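Local coordinates for dachshund homolog 1 (Homo sapiens, PDB 1L8R), which acts as a transcription factor in organogenesis, regulating gene expression with SIX and EYA partners, here seen as its winged-helix-like DACHbox-N domain, at residues Cys7-Leu12 against Lys16-Thr21; Leu30-Asp35 against Leu73-Pro78; Leu52-Ile57 against Tyr95-Asn100. All blocks are in the same frame, centred on the assembly; numbering follows the deposited sequence.

Contact 1 (Cys7-Leu12 against Lys16-Thr21); sequences CKMVDL and KVASFT
Lys8 to Asp11 pair with Lys16 to Ser19 as the arms of an antiparallel beta hairpin in the DACHbox-N domain, whose fold contains a DNA-binding motif similar to the forkhead winged helix; Cys7 and Phe20 extend the contact beyond the paired residues. Backbone bonds set the register. Val10 N donates to Val17 O at 2.9 Å, and Val17 N returns a bond to Val10 O. The pair of Lys8 and Ser19 is less regular: Lys8 N lies 3.2 Å from Ser19 O, and the bond from Ser19 N to Lys8 O is weak.

Apolar packing follows this pairing on both faces. Val10 CG2 and Val17 CG2 meet at 3.7 Å, each methyl placed between backbone N and carbonyl carbon (chi1 near -60°), and Ile28 of the next strand touches both valines. Leu12 CB closes on Val17 CG2 as well. Across the sheet, the bent chain of selenomethionine Met9 curls CE to 3.8 Å from Ala18 CB.

The salt bridge from Asp11 OD1 to Lys16 NZ is long at 3.9 Å. A sulfur-aromatic contact marks the far end: Cys7 SG sits over the Phe20 ring, 4.3 Å from its centroid, while Cys7 CB touches Phe20 CE1 at 3.4 Å.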
loop_
_atom_site.group_PDB
_atom_site.type_symbol
_atom_site.label_atom_id
_atom_site.label_comp_id
_atom_site.label_asym_id
_atom_site.label_seq_id
_atom_site.Cartn_x
_atom_site.Cartn_y
_atom_site.Cartn_z
ATOM N N CYS A 7 5.800 0.715 -12.540
ATOM C CA CYS A 7 5.810 1.420 -11.267
ATOM C C CYS A 7 6.174 2.888 -11.438
ATOM O O CYS A 7 6.787 3.286 -12.432
ATOM C CB CYS A 7 6.827 0.761 -10.328
ATOM S SG CYS A 7 6.711 1.258 -8.597
ATOM N N LYS A 8 5.771 3.692 -10.463
ATOM C CA LYS A 8 6.107 5.108 -10.454
ATOM C C LYS A 8 5.950 5.616 -9.033
ATOM O O LYS A 8 5.132 5.104 -8.257
ATOM C CB LYS A 8 5.228 5.909 -11.426
ATOM C CG LYS A 8 3.807 6.169 -10.980
ATOM C CD LYS A 8 3.115 7.111 -11.965
ATOM C CE LYS A 8 1.698 7.439 -11.534
ATOM N NZ LYS A 8 1.028 8.346 -12.509
HETATM N N MSE A 9 6.760 6.604 -8.676
HETATM C CA MSE A 9 6.696 7.169 -7.338
HETATM C C MSE A 9 5.684 8.307 -7.364
HETATM O O MSE A 9 5.661 9.110 -8.304
HETATM C CB MSE A 9 8.072 7.690 -6.906
HETATM C CG MSE A 9 9.217 6.675 -7.008
HETATM SE SE MSE A 9 8.947 5.044 -5.998
HETATM C CE MSE A 9 8.389 3.917 -7.459
ATOM N N VAL A 10 4.838 8.359 -6.343
ATOM C CA VAL A 10 3.806 9.380 -6.245
ATOM C C VAL A 10 3.820 9.961 -4.842
ATOM O O VAL A 10 4.380 9.366 -3.924
ATOM C CB VAL A 10 2.408 8.796 -6.540
ATOM C CG1 VAL A 10 2.375 8.224 -7.948
ATOM C CG2 VAL A 10 2.060 7.725 -5.516
ATOM N N ASP A 11 3.201 11.121 -4.669
ATOM C CA ASP A 11 3.191 11.753 -3.362
ATOM C C ASP A 11 2.056 11.250 -2.488
ATOM O O ASP A 11 0.928 11.071 -2.947
ATOM C CB ASP A 11 3.081 13.275 -3.499
ATOM C CG ASP A 11 3.327 13.999 -2.180
ATOM O OD1 ASP A 11 4.506 14.116 -1.775
ATOM O OD2 ASP A 11 2.345 14.439 -1.542
ATOM N N LEU A 12 2.376 11.005 -1.225
ATOM C CA LEU A 12 1.395 10.566 -0.251
ATOM C C LEU A 12 1.715 11.289 1.039
ATOM O O LEU A 12 2.725 11.005 1.686
ATOM C CB LEU A 12 1.463 9.052 -0.024
ATOM C CG LEU A 12 0.430 8.541 0.989
ATOM C CD1 LEU A 12 -0.967 8.958 0.543
ATOM C CD2 LEU A 12 0.515 7.026 1.113
ATOM N N LYS A 16 7.156 10.162 -0.718
ATOM C CA LYS A 16 7.160 9.469 -1.997
ATOM C C LYS A 16 6.911 7.988 -1.732
ATOM O O LYS A 16 7.547 7.392 -0.863
ATOM C CB LYS A 16 8.510 9.653 -2.693
ATOM C CG LYS A 16 8.678 11.001 -3.379
ATOM C CD LYS A 16 7.893 11.047 -4.681
ATOM C CE LYS A 16 7.947 12.424 -5.329
ATOM N NZ LYS A 16 7.204 13.440 -4.535
ATOM N N VAL A 17 5.973 7.406 -2.472
ATOM C CA VAL A 17 5.657 5.990 -2.326
ATOM C C VAL A 17 5.493 5.351 -3.700
ATOM O O VAL A 17 5.175 6.026 -4.685
ATOM C CB VAL A 17 4.360 5.771 -1.510
ATOM C CG1 VAL A 17 4.525 6.345 -0.100
ATOM C CG2 VAL A 17 3.175 6.408 -2.218
ATOM N N ALA A 18 5.717 4.044 -3.755
ATOM C CA ALA A 18 5.597 3.297 -4.997
ATOM C C ALA A 18 4.131 3.067 -5.333
ATOM O O ALA A 18 3.291 2.875 -4.450
ATOM C CB ALA A 18 6.332 1.976 -4.880
ATOM N N SER A 19 3.833 3.075 -6.621
ATOM C CA SER A 19 2.466 2.916 -7.082
ATOM C C SER A 19 2.393 2.137 -8.386
ATOM O O SER A 19 3.357 2.103 -9.151
ATOM C CB SER A 19 1.843 4.302 -7.298
ATOM O OG SER A 19 0.650 4.233 -8.060
ATOM N N PHE A 20 1.241 1.513 -8.615
ATOM C CA PHE A 20 0.948 0.795 -9.857
ATOM C C PHE A 20 -0.492 1.163 -10.168
ATOM O O PHE A 20 -1.310 1.305 -9.258
ATOM C CB PHE A 20 1.027 -0.730 -9.699
ATOM C CG PHE A 20 2.418 -1.256 -9.550
ATOM C CD1 PHE A 20 3.288 -1.311 -10.635
ATOM C CD2 PHE A 20 2.879 -1.656 -8.304
ATOM C CE1 PHE A 20 4.601 -1.755 -10.482
ATOM C CE2 PHE A 20 4.190 -2.099 -8.130
ATOM C CZ PHE A 20 5.060 -2.152 -9.216
ATOM N N THR A 21 -0.810 1.338 -11.446
ATOM C CA THR A 21 -2.183 1.646 -11.807
ATOM C C THR A 21 -2.824 0.356 -12.307
ATOM O O THR A 21 -2.448 -0.177 -13.351
ATOM C CB THR A 21 -2.230 2.729 -12.872
ATOM O OG1 THR A 21 -1.712 3.943 -12.311
ATOM C CG2 THR A 21 -3.663 2.964 -13.334
#

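Contact 2 (Leu30-Asp35 against Leu73-Pro78); sequences LPQAFD and LGAIQP
Gln32 reaches Ala75 because its CG stands anti to the backbone N (chi1 179°) and the chain continues extended through chi2 (175°), carrying the amide straight off the helix and against the alanine methyl. There Ala75 CB lies 3.7 Å from Gln32 OE1, with Gln32 CD almost as near, while Gln32 NE2 packs beside Ala75 CA at 3.8 Å. Closer to the helix, Gln32 CB rests 3.5 Å from Ala75 O. The amide is also tied at its oxygen, since Gln32 OE1 accepts a hydrogen bond from Ala18 N of strand 15-22; one side chain thus bridges sheet, helix and loop.

In the winged-helix-like fold of this domain, the contact joins the start of helix 30-37 to the loop that follows helix 64-73. That second helix ends in a Schellman motif, with Gly74 at positive phi (84°), and the chain then passes through Ala75 and Ile76 alongside helix 30-37. Ile76 CG2 approaches Pro31 CB at 4.1 Å, and the isoleucine also packs on Val67 and Leu70. Farther along helix 30-37 the two segments are linked through solvent: a water donates one hydrogen bond to Asp35 OD2, 2.7 Å away, and another to Ala75 O at 2.9 Å.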
loop_
_atom_site.group_PDB
_atom_site.type_symbol
_atom_site.label_atom_id
_atom_site.label_comp_id
_atom_site.label_asym_id
_atom_site.label_seq_id
_atom_site.Cartn_x
_atom_site.Cartn_y
_atom_site.Cartn_z
ATOM N N LEU A 30 0.798 -0.578 0.128
ATOM C CA LEU A 30 0.266 -0.515 1.489
ATOM C C LEU A 30 1.302 -0.639 2.611
ATOM O O LEU A 30 1.332 0.198 3.521
ATOM C CB LEU A 30 -0.829 -1.568 1.677
ATOM C CG LEU A 30 -1.459 -1.650 3.075
ATOM C CD1 LEU A 30 -2.006 -0.287 3.480
ATOM C CD2 LEU A 30 -2.563 -2.700 3.069
ATOM N N PRO A 31 2.158 -1.675 2.574
ATOM C CA PRO A 31 3.162 -1.814 3.637
ATOM C C PRO A 31 4.072 -0.597 3.743
ATOM O O PRO A 31 4.466 -0.199 4.844
ATOM C CB PRO A 31 3.928 -3.071 3.234
ATOM C CG PRO A 31 2.900 -3.874 2.520
ATOM C CD PRO A 31 2.199 -2.839 1.668
ATOM N N GLN A 32 4.408 -0.009 2.598
ATOM C CA GLN A 32 5.272 1.166 2.580
ATOM C C GLN A 32 4.569 2.349 3.233
ATOM O O GLN A 32 5.162 3.039 4.065
ATOM C CB GLN A 32 5.672 1.522 1.145
ATOM C CG GLN A 32 6.556 2.759 1.030
ATOM C CD GLN A 32 7.026 2.998 -0.393
ATOM O OE1 GLN A 32 6.264 2.821 -1.341
ATOM N NE2 GLN A 32 8.278 3.414 -0.545
ATOM N N ALA A 33 3.312 2.581 2.861
ATOM C CA ALA A 33 2.538 3.683 3.435
ATOM C C ALA A 33 2.377 3.453 4.933
ATOM O O ALA A 33 2.416 4.395 5.726
ATOM C CB ALA A 33 1.168 3.784 2.758
ATOM N N PHE A 34 2.185 2.195 5.313
ATOM C CA PHE A 34 2.043 1.826 6.715
ATOM C C PHE A 34 3.304 2.222 7.490
ATOM O O PHE A 34 3.219 2.907 8.510
ATOM C CB PHE A 34 1.815 0.318 6.839
ATOM C CG PHE A 34 1.933 -0.203 8.246
ATOM C CD1 PHE A 34 0.924 0.019 9.172
ATOM C CD2 PHE A 34 3.066 -0.903 8.645
ATOM C CE1 PHE A 34 1.039 -0.451 10.482
ATOM C CE2 PHE A 34 3.191 -1.375 9.949
ATOM C CZ PHE A 34 2.175 -1.149 10.868
ATOM N N ASP A 35 4.470 1.808 6.996
ATOM C CA ASP A 35 5.732 2.115 7.672
ATOM C C ASP A 35 5.976 3.609 7.804
ATOM O O ASP A 35 6.594 4.060 8.769
ATOM C CB ASP A 35 6.930 1.511 6.931
ATOM C CG ASP A 35 6.850 0.010 6.811
ATOM O OD1 ASP A 35 6.296 -0.641 7.725
ATOM O OD2 ASP A 35 7.362 -0.518 5.804
ATOM N N LEU A 73 13.011 -1.576 -5.095
ATOM C CA LEU A 73 12.892 -0.147 -4.806
ATOM C C LEU A 73 13.025 0.145 -3.327
ATOM O O LEU A 73 13.122 1.305 -2.929
ATOM C CB LEU A 73 11.527 0.376 -5.266
ATOM C CG LEU A 73 11.230 0.488 -6.759
ATOM C CD1 LEU A 73 9.753 0.756 -6.960
ATOM C CD2 LEU A 73 12.062 1.608 -7.365
ATOM N N GLY A 74 13.003 -0.906 -2.516
ATOM C CA GLY A 74 13.094 -0.732 -1.080
ATOM C C GLY A 74 11.741 -0.424 -0.462
ATOM O O GLY A 74 11.661 -0.117 0.729
ATOM N N ALA A 75 10.678 -0.496 -1.267
ATOM C CA ALA A 75 9.322 -0.231 -0.791
ATOM C C ALA A 75 8.905 -1.270 0.242
ATOM O O ALA A 75 8.173 -0.966 1.186
ATOM C CB ALA A 75 8.344 -0.220 -1.959
ATOM N N ILE A 76 9.345 -2.506 0.029
ATOM C CA ILE A 76 9.095 -3.602 0.964
ATOM C C ILE A 76 10.457 -4.247 1.234
ATOM O O ILE A 76 11.396 -4.094 0.439
ATOM C CB ILE A 76 8.113 -4.661 0.388
ATOM C CG1 ILE A 76 8.588 -5.125 -0.995
ATOM C CG2 ILE A 76 6.701 -4.083 0.337
ATOM C CD1 ILE A 76 7.752 -6.270 -1.579
ATOM N N GLN A 77 10.569 -4.954 2.353
ATOM C CA GLN A 77 11.822 -5.593 2.738
ATOM C C GLN A 77 12.206 -6.791 1.872
ATOM O O GLN A 77 11.350 -7.458 1.296
ATOM C CB GLN A 77 11.761 -5.994 4.212
ATOM C CG GLN A 77 11.781 -4.801 5.156
ATOM C CD GLN A 77 13.069 -4.002 5.050
ATOM O OE1 GLN A 77 14.144 -4.485 5.412
ATOM N NE2 GLN A 77 12.968 -2.775 4.548
ATOM N N PRO A 78 13.517 -7.078 1.776
ATOM C CA PRO A 78 14.063 -8.184 0.984
ATOM C C PRO A 78 13.432 -9.559 1.183
ATOM O O PRO A 78 13.355 -10.342 0.239
ATOM C CB PRO A 78 15.542 -8.173 1.361
ATOM C CG PRO A 78 15.805 -6.730 1.582
ATOM C CD PRO A 78 14.606 -6.308 2.403
HETATM O O HOH W 1 7.208 -2.052 3.638
#

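Contact 3 (Leu52-Ile57 against Tyr95-Asn100); sequences LKRLEI and YNDCTN
Leu55 and Asp97 face each other with their CA atoms 8.6 Å apart, a separation that leaves the junction between the end of helix 45-54 and the last turns of helix 88-99 to side chains. In the winged-helix-like DACHbox-N fold this is a small surface contact between two helices far apart in sequence. The first of them ends in a Schellman motif: Glu56 takes a positive phi of 63°, Ile57 N bonds back to Leu52 O at 2.9 Å, and Glu56 N reaches Lys53 O at 2.8 Å.

Asp97 is met by Arg54 and Leu55, and Lys51 of helix 45-54 touches it as well. Its CG stands anti to the backbone N (chi1 -174°), which sends the carboxylate out toward the other helix. As modelled, Arg54 comes to it obliquely, bent at chi3, with NH2 turned to Asp97 OD1 at the edge of the guanidinium and the two planes 85° apart; this salt bridge is built too tightly for its exact length to be trusted, and the position of Arg54 NH2 is less sure. Leu55 and Asp97 point at each other from opposite directions, with Leu55 CD1 at 3.9 Å from both Asp97 OD2 and Asp97 CB. An alanine here would keep CB beside Leu55 but would probably leave the Arg54 guanidinium without its acidic mate and freer to swing. The other leucine methyl, Leu55 CD2, lies 4.1 Å from the carboxylate carbon Asp97 CG.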
loop_
_atom_site.group_PDB
_atom_site.type_symbol
_atom_site.label_atom_id
_atom_site.label_comp_id
_atom_site.label_asym_id
_atom_site.label_seq_id
_atom_site.Cartn_x
_atom_site.Cartn_y
_atom_site.Cartn_z
ATOM N N LEU A 52 -9.278 -2.745 7.573
ATOM C CA LEU A 52 -9.624 -2.678 6.156
ATOM C C LEU A 52 -10.861 -3.536 5.876
ATOM O O LEU A 52 -11.748 -3.133 5.128
ATOM C CB LEU A 52 -8.434 -3.155 5.321
ATOM C CG LEU A 52 -7.809 -2.236 4.264
ATOM C CD1 LEU A 52 -7.865 -0.764 4.677
ATOM C CD2 LEU A 52 -6.376 -2.672 4.042
ATOM N N LYS A 53 -10.924 -4.718 6.480
ATOM C CA LYS A 53 -12.079 -5.587 6.281
ATOM C C LYS A 53 -13.344 -4.864 6.729
ATOM O O LYS A 53 -14.306 -4.739 5.971
ATOM C CB LYS A 53 -11.924 -6.887 7.073
ATOM C CG LYS A 53 -10.787 -7.780 6.598
ATOM C CD LYS A 53 -10.871 -9.163 7.229
ATOM C CE LYS A 53 -12.151 -9.876 6.816
ATOM N NZ LYS A 53 -12.255 -11.238 7.406
ATOM N N ARG A 54 -13.327 -4.374 7.965
ATOM C CA ARG A 54 -14.467 -3.662 8.530
ATOM C C ARG A 54 -14.886 -2.460 7.681
ATOM O O ARG A 54 -16.079 -2.175 7.542
ATOM C CB ARG A 54 -14.132 -3.199 9.946
ATOM C CG ARG A 54 -15.331 -2.746 10.755
ATOM C CD ARG A 54 -14.876 -2.098 12.046
ATOM N NE ARG A 54 -14.307 -0.776 11.807
ATOM C CZ ARG A 54 -13.363 -0.221 12.559
ATOM N NH1 ARG A 54 -12.869 -0.873 13.604
ATOM N NH2 ARG A 54 -12.918 0.992 12.271
ATOM N N LEU A 55 -13.907 -1.753 7.118
ATOM C CA LEU A 55 -14.182 -0.584 6.282
ATOM C C LEU A 55 -14.647 -0.974 4.883
ATOM O O LEU A 55 -14.888 -0.111 4.036
ATOM C CB LEU A 55 -12.933 0.296 6.168
ATOM C CG LEU A 55 -12.465 1.022 7.429
ATOM C CD1 LEU A 55 -11.044 1.539 7.234
ATOM C CD2 LEU A 55 -13.422 2.164 7.742
ATOM N N GLU A 56 -14.769 -2.276 4.644
ATOM C CA GLU A 56 -15.202 -2.789 3.346
ATOM C C GLU A 56 -14.227 -2.442 2.224
ATOM O O GLU A 56 -14.634 -2.162 1.096
ATOM C CB GLU A 56 -16.599 -2.259 2.999
ATOM C CG GLU A 56 -17.685 -2.691 3.977
ATOM C CD GLU A 56 -17.812 -4.204 4.095
ATOM O OE1 GLU A 56 -18.633 -4.669 4.913
ATOM O OE2 GLU A 56 -17.098 -4.933 3.373
ATOM N N ILE A 57 -12.939 -2.453 2.547
ATOM C CA ILE A 57 -11.895 -2.170 1.572
ATOM C C ILE A 57 -11.099 -3.454 1.328
ATOM O O ILE A 57 -10.496 -4.006 2.256
ATOM C CB ILE A 57 -10.928 -1.077 2.080
ATOM C CG1 ILE A 57 -11.687 0.238 2.286
ATOM C CG2 ILE A 57 -9.791 -0.887 1.088
ATOM C CD1 ILE A 57 -10.872 1.322 2.984
ATOM N N TYR A 95 -6.288 5.538 7.295
ATOM C CA TYR A 95 -5.542 6.403 8.190
ATOM C C TYR A 95 -6.472 7.120 9.164
ATOM O O TYR A 95 -6.201 7.174 10.363
ATOM C CB TYR A 95 -4.718 7.412 7.382
ATOM C CG TYR A 95 -3.862 8.310 8.246
ATOM C CD1 TYR A 95 -4.388 9.470 8.811
ATOM C CD2 TYR A 95 -2.538 7.976 8.537
ATOM C CE1 TYR A 95 -3.618 10.273 9.645
ATOM C CE2 TYR A 95 -1.759 8.772 9.370
ATOM C CZ TYR A 95 -2.309 9.920 9.922
ATOM O OH TYR A 95 -1.552 10.711 10.753
ATOM N N ASN A 96 -7.573 7.662 8.655
ATOM C CA ASN A 96 -8.519 8.363 9.514
ATOM C C ASN A 96 -9.093 7.416 10.564
ATOM O O ASN A 96 -9.259 7.787 11.723
ATOM C CB ASN A 96 -9.648 8.971 8.676
ATOM C CG ASN A 96 -9.139 9.990 7.670
ATOM O OD1 ASN A 96 -8.061 10.568 7.846
ATOM N ND2 ASN A 96 -9.920 10.230 6.621
ATOM N N ASP A 97 -9.373 6.183 10.155
ATOM C CA ASP A 97 -9.936 5.188 11.059
ATOM C C ASP A 97 -8.966 4.750 12.157
ATOM O O ASP A 97 -9.386 4.331 13.234
ATOM C CB ASP A 97 -10.400 3.971 10.256
ATOM C CG ASP A 97 -11.136 2.959 11.109
ATOM O OD1 ASP A 97 -12.103 3.350 11.796
ATOM O OD2 ASP A 97 -10.750 1.772 11.087
ATOM N N CYS A 98 -7.670 4.852 11.885
ATOM C CA CYS A 98 -6.646 4.466 12.852
ATOM C C CYS A 98 -6.263 5.581 13.810
ATOM O O CYS A 98 -5.742 5.325 14.898
ATOM C CB CYS A 98 -5.370 4.025 12.131
ATOM S SG CYS A 98 -5.522 2.521 11.162
ATOM N N THR A 99 -6.519 6.819 13.410
ATOM C CA THR A 99 -6.116 7.958 14.221
ATOM C C THR A 99 -7.200 8.882 14.752
ATOM O O THR A 99 -7.036 9.479 15.816
ATOM C CB THR A 99 -5.129 8.821 13.438
ATOM O OG1 THR A 99 -5.739 9.227 12.206
ATOM C CG2 THR A 99 -3.866 8.034 13.132
ATOM N N ASN A 100 -8.293 9.016 14.012
ATOM C CA ASN A 100 -9.364 9.914 14.413
ATOM C C ASN A 100 -10.734 9.346 14.051
ATOM O O ASN A 100 -11.535 9.998 13.379
ATOM C CB ASN A 100 -9.143 11.270 13.730
ATOM C CG ASN A 100 -10.131 12.316 14.178
ATOM O OD1 ASN A 100 -10.439 12.418 15.361
ATOM N ND2 ASN A 100 -10.624 13.114 13.235
#

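How the contacts relate
The three contacts show how a small domain combines a hairpin, a partly buried joint and a surface joint. Contacts 1 and 2 have centres about 11 Å apart and touch directly. The Gln32 amide joins them, its OE1 2.8 Å from Ala18 N, and Leu73 CD1 packs at 3.5 Å on both Met9 CE and Cys7 SG. Contact 3 lies across the chain's centre from both, its centre about 21 Å from that of contact 1 and about 19 Å from that of contact 2. Contacts 2 and 3 still meet through the core, where Leu30 CD2 comes within 3.9 Å of Leu52 CD2, joining successive helices 30-37 and 45-54.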